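Local coordinates for protein TRAP dicarboxylate transporter-DctP subunit (Desulfovibrio desulfuricans subsp. desulfuricans, PDB 4NHB) that binds sn-glycerol 3-phosphate in the periplasm and probably delivers it to a TRAP-type membrane transporter for uptake, at residues Q95-A98 and M103-L106; K125-I130 and L140-A145. All coordinates share one frame; numbering follows the deposited sequence.

Interaction 1: residues Q95-A98 and M103-L106; sequences QTSA and MAML. With G3P (sn-glycerol-3-phosphate), chain P.
Thr96 and Ser97 meet Met103 and Ala104 inside the loop that leads from strand 89-92 to helix 115-122 in a TRAP-type periplasmic binding protein; both segments run into 3-10 turns, closed by Ala98 N to Gln95 O and Leu106 N to Met103 O bonds. Between the two turns the contact is pure van der Waals packing, with no hydrogen bond across it. The Met103 chain crosses Thr96 obliquely and lays its CB 3.6 Å from Thr96 OG1, while its bends at chi2 and chi3 bring CE back to 3.8 Å from the same oxygen. That buried hydroxyl finds its polar partners elsewhere, in Tyr241 OH and Gly93 O. Ser97 CB lies alongside Ala104, 3.6 Å from Ala104 N and 3.8 Å from Ala104 CB, and chi1 of 69° swings OG back to a hydrogen bond with Thr94 O.

Ligand binding within the two segments falls to Gln95, whose CB points away from segment 103-106. Its amide reaches the sn-glycerol 3-phosphate beside Lys37, Thr94, Glu107, Arg151, Arg171 and His238. NE2, also bonded to Glu75 OE2, gives the ligand's O2 a weak hydrogen bond of 3.4 Å at 149°, and Gln95 OE1 lies 3.4 Å from ligand C1.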
ATOM      1  N   GLN A  95      -6.820   3.040  -0.215  1.00  8.64           N
ATOM      2  CA  GLN A  95      -8.011   3.248  -1.032  1.00 10.02           C
ATOM      3  C   GLN A  95      -9.271   3.011  -0.181  1.00 13.79           C
ATOM      4  O   GLN A  95     -10.308   3.636  -0.365  1.00 13.50           O
ATOM      5  CB  GLN A  95      -8.001   2.304  -2.236  1.00  7.17           C
ATOM      6  CG  GLN A  95      -6.911   2.591  -3.335  1.00 10.15           C
ATOM      7  CD  GLN A  95      -5.519   2.022  -2.984  1.00  6.91           C
ATOM      8  OE1 GLN A  95      -5.237   1.653  -1.833  1.00  6.59           O
ATOM      9  NE2 GLN A  95      -4.660   1.948  -3.978  1.00  5.66           N
ATOM     10  N   THR A  96      -9.173   2.093   0.769  1.00  9.63           N
ATOM     11  CA  THR A  96     -10.325   1.756   1.594  1.00  9.13           C
ATOM     12  C   THR A  96     -10.597   2.819   2.629  1.00 10.44           C
ATOM     13  O   THR A  96     -11.582   2.724   3.377  1.00 15.68           O
ATOM     14  CB  THR A  96     -10.127   0.401   2.314  1.00 13.66           C
ATOM     15  OG1 THR A  96      -8.970   0.504   3.132  1.00 13.70           O
ATOM     16  CG2 THR A  96      -9.927  -0.737   1.318  1.00  6.75           C
ATOM     17  N   SER A  97      -9.746   3.846   2.687  1.00 11.50           N
ATOM     18  CA  SER A  97     -10.076   5.039   3.455  1.00  8.50           C
ATOM     19  C   SER A  97     -11.371   5.705   2.976  1.00 20.10           C
ATOM     20  O   SER A  97     -11.935   6.498   3.705  1.00 16.24           O
ATOM     21  CB  SER A  97      -8.919   6.055   3.465  1.00 16.22           C
ATOM     22  OG  SER A  97      -8.696   6.642   2.197  1.00 11.45           O
ATOM     23  N   ALA A  98     -11.851   5.363   1.781  1.00 14.36           N
ATOM     24  CA  ALA A  98     -13.106   5.916   1.261  1.00 18.33           C
ATOM     25  C   ALA A  98     -14.286   5.438   2.067  1.00 21.69           C
ATOM     26  O   ALA A  98     -15.332   6.102   2.118  1.00 20.97           O
ATOM     27  CB  ALA A  98     -13.327   5.509  -0.217  1.00 15.19           C
ATOM     28  N   MET A 103      -8.568   4.060   8.062  1.00 14.35           N
ATOM     29  CA  MET A 103      -7.697   3.238   7.187  1.00 12.07           C
ATOM     30  C   MET A 103      -6.585   4.069   6.582  1.00 11.46           C
ATOM     31  O   MET A 103      -5.485   3.553   6.316  1.00 13.21           O
ATOM     32  CB  MET A 103      -8.504   2.558   6.096  1.00 13.05           C
ATOM     33  CG  MET A 103      -9.582   1.634   6.588  1.00  9.74           C
ATOM     34  SD  MET A 103      -8.953   0.337   7.647  1.00 13.64           S
ATOM     35  CE  MET A 103      -8.948  -1.102   6.596  1.00 25.21           C
ATOM     36  N   ALA A 104      -6.858   5.354   6.345  1.00 12.40           N
ATOM     37  CA  ALA A 104      -5.822   6.261   5.832  1.00 15.86           C
ATOM     38  C   ALA A 104      -4.601   6.252   6.726  1.00 13.41           C
ATOM     39  O   ALA A 104      -3.488   6.389   6.252  1.00 10.07           O
ATOM     40  CB  ALA A 104      -6.349   7.681   5.708  1.00 14.11           C
ATOM     41  N   MET A 105      -4.814   6.098   8.024  1.00 11.12           N
ATOM     42  CA  MET A 105      -3.710   6.162   8.977  1.00  9.59           C
ATOM     43  C   MET A 105      -2.718   4.987   8.913  1.00 14.00           C
ATOM     44  O   MET A 105      -1.657   5.079   9.519  1.00 10.30           O
ATOM     45  CB  MET A 105      -4.252   6.352  10.390  1.00  9.71           C
ATOM     46  CG  MET A 105      -5.033   7.664  10.533  1.00 20.25           C
ATOM     47  SD  MET A 105      -5.390   8.150  12.244  1.00 16.05           S
ATOM     48  CE  MET A 105      -3.865   8.908  12.679  1.00 11.84           C
ATOM     49  N   LEU A 106      -3.055   3.936   8.163  1.00 12.70           N
ATOM     50  CA  LEU A 106      -2.102   2.869   7.836  1.00 14.21           C
ATOM     51  C   LEU A 106      -0.862   3.470   7.166  1.00 16.99           C
ATOM     52  O   LEU A 106       0.237   2.935   7.297  1.00 17.31           O
ATOM     53  CB  LEU A 106      -2.741   1.802   6.935  1.00  8.10           C
ATOM     54  CG  LEU A 106      -3.816   0.896   7.604  1.00  7.94           C
ATOM     55  CD1 LEU A 106      -4.679   0.075   6.613  1.00 19.29           C
ATOM     56  CD2 LEU A 106      -3.191  -0.048   8.577  1.00 12.95           C
TER
HETATM   57  O1  G3P P 414      -2.037   2.276  -0.349  1.00  8.17           O
HETATM   58  C1  G3P P 414      -2.262   3.296  -1.277  1.00  5.69           C
HETATM   59  C2  G3P P 414      -1.264   3.181  -2.436  1.00  9.61           C
HETATM   60  O2  G3P P 414      -1.411   1.926  -3.044  1.00  7.84           O
HETATM   61  C3  G3P P 414      -1.540   4.295  -3.459  1.00  5.07           C
HETATM   62  O1P G3P P 414      -0.365   4.577  -4.149  1.00  6.91           O
HETATM   63  O4P G3P P 414      -0.093   2.457  -5.315  1.00  8.98           O
HETATM   64  O2P G3P P 414      -1.416   4.319  -6.435  1.00  4.76           O
HETATM   65  O3P G3P P 414       1.065   4.494  -6.258  1.00  7.17           O
HETATM   66  P   G3P P 414      -0.203   3.921  -5.631  1.00  5.82           P

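Interaction 2: residues K125-I130 and L140-A145; sequences KTFDLI and LRTLNA
Phe127 is the one residue of helix 125-130 that reaches segment 140-145, and its ring meets three residues there in turn. With CG anti to the backbone N (chi1 179°), the side chain projects from the helix so that CE1 and CZ lead. Along the second segment the first partner is Thr142, the last residue of strand 140-142. Its methyl CG2 comes to the ring edge, near the ring plane, 3.5 Å from Phe127 CZ, and the Phe127 and Thr142 side chains run antiparallel alongside one another. Thr142 O also lies in the plane at that edge, 4.0 Å from Phe127 CZ. The other branch of Thr142 turns to a separate task: OG1 is hydrogen-bonded to Asn131 ND2, just beyond the helical segment, which adds a polar tie between the same two elements.

Leu143 faces away and packs on helix 252-286. The CB of Asn144 also points away from helix 125-130, and its buried amide is held at both ends, OD1 accepting from Leu240 N and ND2 donating to Ala262 O, so its rotation is fixed. The backbone O of Asn144 approaches the ring obliquely, 3.8 Å from Phe127 CE1, and is itself hydrogen-bonded to Ser239 OG. Ala145 finishes the contact: its methyl CB sits 4.0 Å from Phe127 CE1, an apolar touch that again meets the ring obliquely. The Ala145 side chain is about 11 Å from the bound ligand.

No hydrogen bond joins the two segments directly. An aromatic side chain thus anchors a helix against the end of the short strand 140-142 and the residues that follow it; helix 125-131 lies against a strand that pairs antiparallel with strand 235-243 in the mixed sheet of the periplasmic binding protein fold.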
ATOM      1  N   LYS A 125      -1.302  -3.153  18.309  1.00 19.03           N
ATOM      2  CA  LYS A 125      -2.494  -2.428  18.701  1.00 17.17           C
ATOM      3  C   LYS A 125      -2.870  -1.362  17.655  1.00 16.90           C
ATOM      4  O   LYS A 125      -4.028  -0.986  17.541  1.00 13.50           O
ATOM      5  CB  LYS A 125      -2.266  -1.764  20.066  1.00 28.00           C
ATOM      6  CG  LYS A 125      -3.522  -1.178  20.720  1.00 37.46           C
ATOM      7  CD  LYS A 125      -4.482  -2.271  21.243  1.00 45.30           C
ATOM      8  CE  LYS A 125      -5.727  -1.676  21.936  1.00 43.33           C
ATOM      9  NZ  LYS A 125      -5.386  -0.492  22.770  1.00 39.05           N
ATOM     10  N   THR A 126      -1.885  -0.858  16.919  1.00 14.73           N
ATOM     11  CA  THR A 126      -2.154   0.224  15.964  1.00 12.99           C
ATOM     12  C   THR A 126      -3.150  -0.253  14.889  1.00 11.47           C
ATOM     13  O   THR A 126      -4.124   0.429  14.562  1.00 17.82           O
ATOM     14  CB  THR A 126      -0.890   0.708  15.285  1.00 12.43           C
ATOM     15  OG1 THR A 126       0.064   1.136  16.268  1.00 15.39           O
ATOM     16  CG2 THR A 126      -1.220   1.880  14.368  1.00 16.07           C
ATOM     17  N   PHE A 127      -2.881  -1.432  14.337  1.00  8.91           N
ATOM     18  CA  PHE A 127      -3.772  -2.036  13.357  1.00 11.92           C
ATOM     19  C   PHE A 127      -5.150  -2.303  13.927  1.00 19.92           C
ATOM     20  O   PHE A 127      -6.163  -2.076  13.272  1.00 19.41           O
ATOM     21  CB  PHE A 127      -3.184  -3.364  12.895  1.00 14.64           C
ATOM     22  CG  PHE A 127      -4.041  -4.096  11.889  1.00 16.57           C
ATOM     23  CD1 PHE A 127      -3.868  -3.883  10.547  1.00 19.15           C
ATOM     24  CD2 PHE A 127      -4.996  -5.028  12.298  1.00 14.62           C
ATOM     25  CE1 PHE A 127      -4.637  -4.563   9.631  1.00 23.34           C
ATOM     26  CE2 PHE A 127      -5.775  -5.694  11.373  1.00 18.80           C
ATOM     27  CZ  PHE A 127      -5.593  -5.467  10.056  1.00 16.57           C
ATOM     28  N   ASP A 128      -5.189  -2.834  15.145  1.00 12.88           N
ATOM     29  CA  ASP A 128      -6.470  -3.095  15.800  1.00 21.04           C
ATOM     30  C   ASP A 128      -7.290  -1.810  15.925  1.00 17.90           C
ATOM     31  O   ASP A 128      -8.471  -1.805  15.586  1.00 21.10           O
ATOM     32  CB  ASP A 128      -6.265  -3.701  17.192  1.00 26.00           C
ATOM     33  CG  ASP A 128      -5.765  -5.134  17.145  1.00 23.46           C
ATOM     34  OD1 ASP A 128      -5.621  -5.698  16.048  1.00 22.53           O
ATOM     35  OD2 ASP A 128      -5.496  -5.696  18.225  1.00 29.24           O
ATOM     36  N   LEU A 129      -6.657  -0.720  16.373  1.00 16.93           N
ATOM     37  CA  LEU A 129      -7.374   0.547  16.548  1.00 18.05           C
ATOM     38  C   LEU A 129      -7.899   1.067  15.215  1.00 13.96           C
ATOM     39  O   LEU A 129      -9.018   1.535  15.137  1.00 14.53           O
ATOM     40  CB  LEU A 129      -6.494   1.608  17.217  1.00 13.05           C
ATOM     41  CG  LEU A 129      -6.209   1.319  18.692  1.00 14.96           C
ATOM     42  CD1 LEU A 129      -5.039   2.132  19.194  1.00 13.36           C
ATOM     43  CD2 LEU A 129      -7.468   1.643  19.473  1.00 20.32           C
ATOM     44  N   ILE A 130      -7.092   0.947  14.167  1.00 14.81           N
ATOM     45  CA  ILE A 130      -7.458   1.461  12.856  1.00 16.43           C
ATOM     46  C   ILE A 130      -8.613   0.661  12.257  1.00 16.31           C
ATOM     47  O   ILE A 130      -9.468   1.210  11.589  1.00 19.12           O
ATOM     48  CB  ILE A 130      -6.240   1.401  11.879  1.00 11.78           C
ATOM     49  CG1 ILE A 130      -5.311   2.595  12.124  1.00 10.24           C
ATOM     50  CG2 ILE A 130      -6.753   1.306  10.475  1.00 12.01           C
ATOM     51  CD1 ILE A 130      -3.829   2.404  11.662  1.00  8.08           C
ATOM     52  N   LEU A 140     -16.195  -5.835   4.494  1.00 17.81           N
ATOM     53  CA  LEU A 140     -14.902  -6.490   4.286  1.00 12.72           C
ATOM     54  C   LEU A 140     -14.178  -6.724   5.609  1.00  8.97           C
ATOM     55  O   LEU A 140     -14.313  -5.954   6.558  1.00 14.65           O
ATOM     56  CB  LEU A 140     -13.988  -5.647   3.384  1.00 18.72           C
ATOM     57  CG  LEU A 140     -14.554  -5.262   2.008  1.00 15.79           C
ATOM     58  CD1 LEU A 140     -13.650  -4.332   1.287  1.00 20.18           C
ATOM     59  CD2 LEU A 140     -14.791  -6.463   1.170  1.00 15.84           C
ATOM     60  N   ARG A 141     -13.378  -7.775   5.634  1.00  8.26           N
ATOM     61  CA  ARG A 141     -12.564  -8.108   6.775  1.00  9.01           C
ATOM     62  C   ARG A 141     -11.133  -7.967   6.319  1.00 18.25           C
ATOM     63  O   ARG A 141     -10.739  -8.562   5.319  1.00 12.86           O
ATOM     64  CB  ARG A 141     -12.844  -9.537   7.170  1.00 11.43           C
ATOM     65  CG  ARG A 141     -12.246 -10.038   8.457  1.00 24.33           C
ATOM     66  CD  ARG A 141     -12.863 -11.432   8.686  1.00 36.23           C
ATOM     67  NE  ARG A 141     -12.570 -12.040   9.972  1.00 43.79           N
ATOM     68  CZ  ARG A 141     -13.379 -12.002  11.026  1.00 40.51           C
ATOM     69  NH1 ARG A 141     -14.540 -11.367  10.969  1.00 35.43           N
ATOM     70  NH2 ARG A 141     -13.016 -12.598  12.149  1.00 41.92           N
ATOM     71  N   THR A 142     -10.362  -7.183   7.057  1.00 14.82           N
ATOM     72  CA  THR A 142      -8.957  -6.984   6.754  1.00 15.23           C
ATOM     73  C   THR A 142      -8.116  -8.110   7.364  1.00 16.07           C
ATOM     74  O   THR A 142      -8.046  -8.231   8.587  1.00 10.51           O
ATOM     75  CB  THR A 142      -8.550  -5.635   7.350  1.00 17.44           C
ATOM     76  OG1 THR A 142      -9.504  -4.631   6.934  1.00 14.44           O
ATOM     77  CG2 THR A 142      -7.152  -5.234   6.904  1.00 15.86           C
ATOM     78  N   LEU A 143      -7.488  -8.943   6.546  1.00 14.58           N
ATOM     79  CA  LEU A 143      -6.842 -10.160   7.071  1.00 11.88           C
ATOM     80  C   LEU A 143      -5.383  -9.978   7.479  1.00 18.43           C
ATOM     81  O   LEU A 143      -4.826 -10.799   8.218  1.00  9.78           O
ATOM     82  CB  LEU A 143      -6.936 -11.295   6.050  1.00 14.62           C
ATOM     83  CG  LEU A 143      -8.325 -11.904   5.771  1.00 12.74           C
ATOM     84  CD1 LEU A 143      -8.266 -12.906   4.598  1.00 10.12           C
ATOM     85  CD2 LEU A 143      -8.893 -12.574   7.031  1.00 15.32           C
ATOM     86  N   ASN A 144      -4.722  -8.955   6.952  1.00 13.25           N
ATOM     87  CA  ASN A 144      -3.338  -8.756   7.308  1.00  7.00           C
ATOM     88  C   ASN A 144      -2.903  -7.333   6.960  1.00 11.44           C
ATOM     89  O   ASN A 144      -3.728  -6.512   6.537  1.00  6.65           O
ATOM     90  CB  ASN A 144      -2.460  -9.824   6.625  1.00 10.07           C
ATOM     91  CG  ASN A 144      -2.458  -9.737   5.090  1.00 10.30           C
ATOM     92  OD1 ASN A 144      -2.961  -8.780   4.490  1.00  9.46           O
ATOM     93  ND2 ASN A 144      -1.929 -10.780   4.458  1.00  6.35           N
ATOM     94  N   ALA A 145      -1.623  -7.048   7.157  1.00  7.50           N
ATOM     95  CA  ALA A 145      -1.000  -5.794   6.717  1.00  5.49           C
ATOM     96  C   ALA A 145       0.454  -6.095   6.328  1.00 10.75           C
ATOM     97  O   ALA A 145       1.125  -6.871   6.988  1.00 10.09           O
ATOM     98  CB  ALA A 145      -1.061  -4.783   7.800  1.00  9.32           C
TER

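Overall arrangement
From the N terminus, the chain leaves strand 89-92 and folds back on itself in interaction 1, a local closure with four residues between its segments. It then passes through helix 115-122 into helix 125-131, and interaction 2 closes a second loop through helix 134-138 onto strand 140-142. The two loops follow in series, neither nested nor crossed, yet their centres lie about 11 Å apart and they touch. Met103 bridges them, with SD 3.7 Å from Ile130 CG2 and CE 3.6 Å from Thr142 OG1, while Ile130 CD1 packs on the 105-106 backbone. Together they join the ligand-binding loop, helix 125-131 and the mixed sheet.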